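Local atomic coordinates of geranyltranstransferase (Thermotoga neapolitana, PDB entry 4WK5), a protein that probably acts as a magnesium-dependent prenyltransferase in isoprenoid biosynthesis. Residues S51-L65 and L78-T90. Residues are numbered along the deposited sequence; the frame is centred on the assembly and turned at random.
Sequences SVTAGGKRIRPLLVL and LVDVAVAVELFHT
R60 lays its guanidinium flat over one face of the H89 ring, planes 16° apart, with NH1 above the ring centre and 3.3 Å from CE1 of H89. The R60 chain is extended from CG to NE, and the turn about chi4 lays the guanidinium on the ring. Next to this stack, R58 and E86 form a salt bridge. R58 NH1 meets OE2 of E86 at 2.8 Å, in the guanidinium plane but on the anti side of the carboxylate, whose plane is 81° from it. R58 NH2 turns back to V52 O, 2.9 Å away, and NE pairs with E29 of helix 23-36. A bend at chi2 folds the R58 chain toward these partners. Replacing R58 by an alanine would probably leave E86 without its charged mate and the V52 carbonyl without this donor. Waters bridge E86 OE2 to R58 N, and E86 OE1 to R60 N and NH1. Further along, P61 CB packs on A82 CB at 3.7 Å, where the two backbones come nearest. V64 rests on A82, V81 and L78, and L65 CD2 reaches L78 CG at 3.9 Å. Small A82 suits this approach: the axes of segments 59-65 and 78-90 approach to 8.1 Å, nearly antiparallel at 161°. G55-G56-K57-R58 leads into helix 59-70, with R58 at its N-cap and R60 in the first turn. This is the GGKxxR motif of trans-prenyltransferases; as in related synthases, K57, R60 and H89 probably bind the diphosphate of isopentenyl diphosphate.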
ATOM      1  N   SER A  51     -12.510 -11.651  -1.265  1.00 16.24           N
ATOM      2  CA  SER A  51     -11.453 -11.887  -2.234  1.00 18.49           C
ATOM      3  C   SER A  51     -10.445 -12.922  -1.751  1.00 20.07           C
ATOM      4  O   SER A  51      -9.895 -13.677  -2.554  1.00 22.22           O
ATOM      5  CB  SER A  51     -10.765 -10.575  -2.576  1.00 21.12           C
ATOM      6  OG  SER A  51     -11.628  -9.818  -3.409  1.00 22.32           O
ATOM      7  N   VAL A  52     -10.222 -12.989  -0.449  1.00 16.55           N
ATOM      8  CA  VAL A  52      -9.392 -14.048   0.113  1.00 20.22           C
ATOM      9  C   VAL A  52     -10.074 -15.425   0.035  1.00 23.19           C
ATOM     10  O   VAL A  52      -9.444 -16.431  -0.339  1.00 21.50           O
ATOM     11  CB  VAL A  52      -9.015 -13.724   1.574  1.00 17.79           C
ATOM     12  CG1 VAL A  52      -8.422 -14.950   2.275  1.00 21.61           C
ATOM     13  CG2 VAL A  52      -8.029 -12.563   1.591  1.00 21.02           C
ATOM     14  N   THR A  53     -11.361 -15.474   0.372  1.00 18.12           N
ATOM     15  CA  THR A  53     -12.075 -16.750   0.467  1.00 16.88           C
ATOM     16  C   THR A  53     -12.322 -17.334  -0.920  1.00 18.74           C
ATOM     17  O   THR A  53     -12.419 -18.557  -1.081  1.00 22.40           O
ATOM     18  CB  THR A  53     -13.410 -16.586   1.203  1.00 18.87           C
ATOM     19  OG1 THR A  53     -13.181 -15.941   2.463  1.00 20.23           O
ATOM     20  CG2 THR A  53     -14.061 -17.940   1.430  1.00 19.04           C
ATOM     21  N   ALA A  54     -12.411 -16.468  -1.925  1.00 19.87           N
ATOM     22  CA  ALA A  54     -12.621 -16.935  -3.304  1.00 21.56           C
ATOM     23  C   ALA A  54     -11.454 -17.820  -3.750  1.00 31.57           C
ATOM     24  O   ALA A  54     -11.563 -18.603  -4.702  1.00 31.39           O
ATOM     25  CB  ALA A  54     -12.809 -15.742  -4.258  1.00 21.57           C
ATOM     26  N   GLY A  55     -10.337 -17.692  -3.045  1.00 27.36           N
ATOM     27  CA  GLY A  55      -9.354 -18.752  -3.009  1.00 39.86           C
ATOM     28  C   GLY A  55      -8.214 -18.536  -3.963  1.00 38.32           C
ATOM     29  O   GLY A  55      -8.052 -17.458  -4.519  1.00 37.03           O
ATOM     30  N   GLY A  56      -7.423 -19.583  -4.145  1.00 41.33           N
ATOM     31  CA  GLY A  56      -6.255 -19.537  -4.994  1.00 35.33           C
ATOM     32  C   GLY A  56      -5.425 -20.761  -4.680  1.00 25.32           C
ATOM     33  O   GLY A  56      -5.686 -21.468  -3.701  1.00 26.15           O
ATOM     34  N   LYS A  57      -4.426 -21.021  -5.506  1.00 27.28           N
ATOM     35  CA  LYS A  57      -3.584 -22.188  -5.308  1.00 25.69           C
ATOM     36  C   LYS A  57      -2.590 -21.986  -4.174  1.00 21.16           C
ATOM     37  O   LYS A  57      -1.961 -22.953  -3.721  1.00 23.16           O
ATOM     38  CB  LYS A  57      -2.843 -22.527  -6.605  1.00 31.58           C
ATOM     39  CG  LYS A  57      -3.778 -22.853  -7.760  1.00 39.46           C
ATOM     40  CD  LYS A  57      -3.061 -22.870  -9.102  1.00 51.85           C
ATOM     41  CE  LYS A  57      -3.980 -23.397 -10.197  1.00 62.30           C
ATOM     42  NZ  LYS A  57      -5.213 -22.568 -10.354  1.00 64.98           N
ATOM     43  N   ARG A  58      -2.451 -20.732  -3.736  1.00 19.49           N
ATOM     44  CA  ARG A  58      -1.542 -20.352  -2.648  1.00 18.69           C
ATOM     45  C   ARG A  58      -0.091 -20.740  -2.913  1.00 20.16           C
ATOM     46  O   ARG A  58       0.643 -21.054  -1.985  1.00 18.86           O
ATOM     47  CB  ARG A  58      -1.980 -20.976  -1.303  1.00 19.17           C
ATOM     48  CG  ARG A  58      -3.451 -20.784  -0.929  1.00 20.79           C
ATOM     49  CD  ARG A  58      -3.857 -19.302  -0.873  1.00 21.32           C
ATOM     50  NE  ARG A  58      -5.187 -19.164  -0.278  1.00 21.57           N
ATOM     51  CZ  ARG A  58      -5.982 -18.109  -0.445  1.00 23.91           C
ATOM     52  NH1 ARG A  58      -5.592 -17.066  -1.184  1.00 20.99           N
ATOM     53  NH2 ARG A  58      -7.175 -18.093   0.139  1.00 20.73           N
ATOM     54  N   ILE A  59       0.341 -20.692  -4.169  1.00 19.54           N
ATOM     55  CA  ILE A  59       1.706 -21.113  -4.498  1.00 20.48           C
ATOM     56  C   ILE A  59       2.770 -20.277  -3.778  1.00 19.98           C
ATOM     57  O   ILE A  59       3.745 -20.810  -3.251  1.00 19.74           O
ATOM     58  CB  ILE A  59       1.935 -21.053  -6.017  1.00 22.91           C
ATOM     59  CG1 ILE A  59       1.030 -22.071  -6.724  1.00 28.45           C
ATOM     60  CG2 ILE A  59       3.389 -21.316  -6.352  1.00 25.26           C
ATOM     61  CD1 ILE A  59       1.087 -23.468  -6.127  1.00 40.37           C
ATOM     62  N   ARG A  60       2.568 -18.967  -3.722  1.00 19.99           N
ATOM     63  CA  ARG A  60       3.578 -18.099  -3.119  1.00 18.82           C
ATOM     64  C   ARG A  60       3.745 -18.337  -1.616  1.00 19.06           C
ATOM     65  O   ARG A  60       4.873 -18.517  -1.155  1.00 19.37           O
ATOM     66  CB  ARG A  60       3.258 -16.629  -3.409  1.00 19.51           C
ATOM     67  CG  ARG A  60       3.421 -16.268  -4.880  1.00 20.18           C
ATOM     68  CD  ARG A  60       2.701 -14.947  -5.226  1.00 20.99           C
ATOM     69  NE  ARG A  60       2.721 -14.697  -6.672  1.00 20.07           N
ATOM     70  CZ  ARG A  60       1.852 -15.219  -7.534  1.00 20.56           C
ATOM     71  NH1 ARG A  60       0.884 -16.012  -7.106  1.00 23.65           N
ATOM     72  NH2 ARG A  60       1.953 -14.944  -8.834  1.00 22.22           N
ATOM     73  N   PRO A  61       2.640 -18.342  -0.835  1.00 17.61           N
ATOM     74  CA  PRO A  61       2.886 -18.587   0.594  1.00 18.22           C
ATOM     75  C   PRO A  61       3.392 -20.004   0.857  1.00 20.56           C
ATOM     76  O   PRO A  61       4.179 -20.216   1.784  1.00 19.52           O
ATOM     77  CB  PRO A  61       1.507 -18.368   1.244  1.00 19.03           C
ATOM     78  CG  PRO A  61       0.510 -18.468   0.123  1.00 17.14           C
ATOM     79  CD  PRO A  61       1.239 -17.946  -1.093  1.00 16.91           C
ATOM     80  N   LEU A  62       2.946 -20.968   0.057  1.00 18.36           N
ATOM     81  CA  LEU A  62       3.467 -22.327   0.198  1.00 22.81           C
ATOM     82  C   LEU A  62       4.970 -22.366  -0.060  1.00 23.19           C
ATOM     83  O   LEU A  62       5.692 -23.081   0.625  1.00 21.61           O
ATOM     84  CB  LEU A  62       2.746 -23.292  -0.742  1.00 20.70           C
ATOM     85  CG  LEU A  62       1.345 -23.737  -0.315  1.00 22.29           C
ATOM     86  CD1 LEU A  62       0.635 -24.415  -1.479  1.00 22.87           C
ATOM     87  CD2 LEU A  62       1.443 -24.683   0.876  1.00 27.37           C
ATOM     88  N   LEU A  63       5.441 -21.593  -1.035  1.00 20.09           N
ATOM     89  CA  LEU A  63       6.872 -21.517  -1.313  1.00 20.12           C
ATOM     90  C   LEU A  63       7.643 -20.918  -0.133  1.00 20.71           C
ATOM     91  O   LEU A  63       8.704 -21.424   0.238  1.00 21.75           O
ATOM     92  CB  LEU A  63       7.118 -20.709  -2.590  1.00 18.77           C
ATOM     93  CG  LEU A  63       8.525 -20.553  -3.139  1.00 25.82           C
ATOM     94  CD1 LEU A  63       9.081 -21.929  -3.545  1.00 23.55           C
ATOM     95  CD2 LEU A  63       8.464 -19.603  -4.338  1.00 26.38           C
ATOM     96  N   VAL A  64       7.108 -19.861   0.473  1.00 21.16           N
ATOM     97  CA  VAL A  64       7.732 -19.301   1.670  1.00 20.32           C
ATOM     98  C   VAL A  64       7.864 -20.377   2.764  1.00 22.30           C
ATOM     99  O   VAL A  64       8.928 -20.527   3.377  1.00 22.40           O
ATOM    100  CB  VAL A  64       6.942 -18.104   2.209  1.00 18.98           C
ATOM    101  CG1 VAL A  64       7.518 -17.645   3.548  1.00 19.90           C
ATOM    102  CG2 VAL A  64       6.946 -16.968   1.174  1.00 19.49           C
ATOM    103  N   LEU A  65       6.798 -21.141   2.990  1.00 21.48           N
ATOM    104  CA  LEU A  65       6.842 -22.177   4.015  1.00 22.10           C
ATOM    105  C   LEU A  65       7.802 -23.311   3.675  1.00 25.94           C
ATOM    106  O   LEU A  65       8.478 -23.827   4.564  1.00 27.20           O
ATOM    107  CB  LEU A  65       5.442 -22.749   4.269  1.00 21.84           C
ATOM    108  CG  LEU A  65       4.440 -21.775   4.890  1.00 24.50           C
ATOM    109  CD1 LEU A  65       3.173 -22.519   5.305  1.00 32.89           C
ATOM    110  CD2 LEU A  65       5.053 -21.064   6.080  1.00 26.64           C
ATOM    111  N   LEU A  78       7.686 -17.266   9.852  1.00 33.83           N
ATOM    112  CA  LEU A  78       7.550 -17.724   8.474  1.00 30.18           C
ATOM    113  C   LEU A  78       6.086 -17.586   8.029  1.00 26.17           C
ATOM    114  O   LEU A  78       5.797 -17.129   6.916  1.00 25.51           O
ATOM    115  CB  LEU A  78       8.025 -19.173   8.350  1.00 31.82           C
ATOM    116  CG  LEU A  78       8.569 -19.748   7.046  1.00 37.41           C
ATOM    117  CD1 LEU A  78       9.779 -18.969   6.550  1.00 32.77           C
ATOM    118  CD2 LEU A  78       8.921 -21.215   7.265  1.00 33.05           C
ATOM    119  N   VAL A  79       5.165 -17.983   8.904  1.00 24.88           N
ATOM    120  CA  VAL A  79       3.735 -17.903   8.588  1.00 28.01           C
ATOM    121  C   VAL A  79       3.321 -16.456   8.325  1.00 27.31           C
ATOM    122  O   VAL A  79       2.585 -16.183   7.374  1.00 24.61           O
ATOM    123  CB  VAL A  79       2.874 -18.501   9.721  1.00 28.38           C
ATOM    124  CG1 VAL A  79       1.400 -18.142   9.534  1.00 33.71           C
ATOM    125  CG2 VAL A  79       3.072 -20.014   9.790  1.00 33.31           C
ATOM    126  N   ASP A  80       3.820 -15.535   9.149  1.00 29.76           N
ATOM    127  CA  ASP A  80       3.566 -14.104   8.966  1.00 35.41           C
ATOM    128  C   ASP A  80       3.970 -13.600   7.586  1.00 26.89           C
ATOM    129  O   ASP A  80       3.192 -12.894   6.928  1.00 27.04           O
ATOM    130  CB  ASP A  80       4.299 -13.281  10.028  1.00 39.07           C
ATOM    131  CG  ASP A  80       3.686 -13.425  11.404  1.00 39.57           C
ATOM    132  OD1 ASP A  80       2.505 -13.813  11.494  1.00 38.88           O
ATOM    133  OD2 ASP A  80       4.398 -13.141  12.390  1.00 46.28           O
ATOM    134  N   VAL A  81       5.179 -13.967   7.154  1.00 25.31           N
ATOM    135  CA  VAL A  81       5.693 -13.593   5.846  1.00 23.33           C
ATOM    136  C   VAL A  81       4.845 -14.229   4.753  1.00 22.43           C
ATOM    137  O   VAL A  81       4.471 -13.556   3.788  1.00 19.16           O
ATOM    138  CB  VAL A  81       7.182 -14.016   5.662  1.00 24.38           C
ATOM    139  CG1 VAL A  81       7.673 -13.723   4.253  1.00 24.95           C
ATOM    140  CG2 VAL A  81       8.055 -13.303   6.688  1.00 30.96           C
ATOM    141  N   ALA A  82       4.547 -15.524   4.899  1.00 19.40           N
ATOM    142  CA  ALA A  82       3.777 -16.211   3.872  1.00 17.65           C
ATOM    143  C   ALA A  82       2.406 -15.571   3.679  1.00 19.95           C
ATOM    144  O   ALA A  82       1.998 -15.324   2.552  1.00 19.30           O
ATOM    145  CB  ALA A  82       3.628 -17.705   4.204  1.00 18.11           C
ATOM    146  N   VAL A  83       1.699 -15.299   4.771  1.00 21.15           N
ATOM    147  CA  VAL A  83       0.371 -14.697   4.639  1.00 21.48           C
ATOM    148  C   VAL A  83       0.457 -13.273   4.104  1.00 21.45           C
ATOM    149  O   VAL A  83      -0.380 -12.874   3.290  1.00 20.20           O
ATOM    150  CB  VAL A  83      -0.395 -14.739   5.976  1.00 31.53           C
ATOM    151  CG1 VAL A  83      -1.715 -14.013   5.854  1.00 29.56           C
ATOM    152  CG2 VAL A  83      -0.632 -16.183   6.366  1.00 32.12           C
ATOM    153  N   ALA A  84       1.480 -12.520   4.511  1.00 19.14           N
ATOM    154  CA  ALA A  84       1.701 -11.180   3.949  1.00 22.70           C
ATOM    155  C   ALA A  84       1.837 -11.228   2.432  1.00 18.93           C
ATOM    156  O   ALA A  84       1.222 -10.430   1.718  1.00 18.31           O
ATOM    157  CB  ALA A  84       2.933 -10.530   4.561  1.00 20.82           C
ATOM    158  N   VAL A  85       2.630 -12.177   1.933  1.00 16.78           N
ATOM    159  CA  VAL A  85       2.838 -12.276   0.501  1.00 17.62           C
ATOM    160  C   VAL A  85       1.508 -12.594  -0.183  1.00 16.64           C
ATOM    161  O   VAL A  85       1.184 -12.044  -1.239  1.00 17.95           O
ATOM    162  CB  VAL A  85       3.905 -13.345   0.171  1.00 21.93           C
ATOM    163  CG1 VAL A  85       3.894 -13.685  -1.301  1.00 28.51           C
ATOM    164  CG2 VAL A  85       5.297 -12.842   0.608  1.00 17.72           C
ATOM    165  N   GLU A  86       0.713 -13.459   0.432  1.00 17.82           N
ATOM    166  CA  GLU A  86      -0.548 -13.828  -0.209  1.00 17.29           C
ATOM    167  C   GLU A  86      -1.567 -12.689  -0.133  1.00 15.57           C
ATOM    168  O   GLU A  86      -2.337 -12.490  -1.083  1.00 17.01           O
ATOM    169  CB  GLU A  86      -1.131 -15.107   0.412  1.00 19.99           C
ATOM    170  CG  GLU A  86      -2.386 -15.657  -0.307  1.00 18.96           C
ATOM    171  CD  GLU A  86      -2.153 -16.107  -1.756  1.00 25.55           C
ATOM    172  OE1 GLU A  86      -0.995 -16.202  -2.211  1.00 21.94           O
ATOM    173  OE2 GLU A  86      -3.155 -16.356  -2.456  1.00 22.91           O
ATOM    174  N   LEU A  87      -1.590 -11.944   0.973  1.00 17.34           N
ATOM    175  CA  LEU A  87      -2.455 -10.764   1.056  1.00 16.90           C
ATOM    176  C   LEU A  87      -2.094  -9.748  -0.028  1.00 16.74           C
ATOM    177  O   LEU A  87      -2.970  -9.163  -0.675  1.00 17.19           O
ATOM    178  CB  LEU A  87      -2.357 -10.120   2.440  1.00 17.11           C
ATOM    179  CG  LEU A  87      -3.018 -10.928   3.570  1.00 18.79           C
ATOM    180  CD1 LEU A  87      -2.574 -10.383   4.922  1.00 19.87           C
ATOM    181  CD2 LEU A  87      -4.538 -10.875   3.454  1.00 19.75           C
ATOM    182  N   PHE A  88      -0.798  -9.545  -0.235  1.00 15.72           N
ATOM    183  CA  PHE A  88      -0.339  -8.609  -1.251  1.00 16.10           C
ATOM    184  C   PHE A  88      -0.759  -9.074  -2.639  1.00 16.21           C
ATOM    185  O   PHE A  88      -1.242  -8.269  -3.455  1.00 15.87           O
ATOM    186  CB  PHE A  88       1.189  -8.423  -1.176  1.00 15.92           C
ATOM    187  CG  PHE A  88       1.682  -7.287  -2.022  1.00 17.05           C
ATOM    188  CD1 PHE A  88       1.904  -7.460  -3.377  1.00 18.32           C
ATOM    189  CD2 PHE A  88       1.869  -6.027  -1.462  1.00 18.30           C
ATOM    190  CE1 PHE A  88       2.323  -6.390  -4.172  1.00 20.73           C
ATOM    191  CE2 PHE A  88       2.290  -4.954  -2.258  1.00 17.49           C
ATOM    192  CZ  PHE A  88       2.511  -5.141  -3.599  1.00 18.14           C
ATOM    193  N   HIS A  89      -0.572 -10.369  -2.903  1.00 15.67           N
ATOM    194  CA  HIS A  89      -0.951 -10.947  -4.187  1.00 15.72           C
ATOM    195  C   HIS A  89      -2.461 -10.787  -4.418  1.00 16.03           C
ATOM    196  O   HIS A  89      -2.892 -10.396  -5.512  1.00 15.90           O
ATOM    197  CB  HIS A  89      -0.534 -12.419  -4.248  1.00 16.43           C
ATOM    198  CG  HIS A  89      -1.047 -13.144  -5.458  1.00 22.00           C
ATOM    199  ND1 HIS A  89      -0.700 -12.791  -6.740  1.00 25.25           N
ATOM    200  CD2 HIS A  89      -1.907 -14.182  -5.574  1.00 23.26           C
ATOM    201  CE1 HIS A  89      -1.313 -13.585  -7.597  1.00 22.97           C
ATOM    202  NE2 HIS A  89      -2.057 -14.437  -6.914  1.00 25.20           N
ATOM    203  N   THR A  90      -3.257 -11.066  -3.382  1.00 16.30           N
ATOM    204  CA  THR A  90      -4.713 -10.933  -3.488  1.00 15.94           C
ATOM    205  C   THR A  90      -5.113  -9.504  -3.838  1.00 17.69           C
ATOM    206  O   THR A  90      -5.924  -9.274  -4.739  1.00 16.86           O
ATOM    207  CB  THR A  90      -5.398 -11.373  -2.175  1.00 18.02           C
ATOM    208  OG1 THR A  90      -5.056 -12.752  -1.916  1.00 19.12           O
ATOM    209  CG2 THR A  90      -6.917 -11.227  -2.282  1.00 21.18           C
TER
HETATM  210  O   HOH W   1      -6.968 -14.778  -2.333  1.00 26.53           O
HETATM  211  O   HOH W   2      -3.289 -17.981  -4.552  1.00 27.07           O
HETATM  212  O   HOH W   3       0.118 -17.264  -4.460  1.00 20.48           O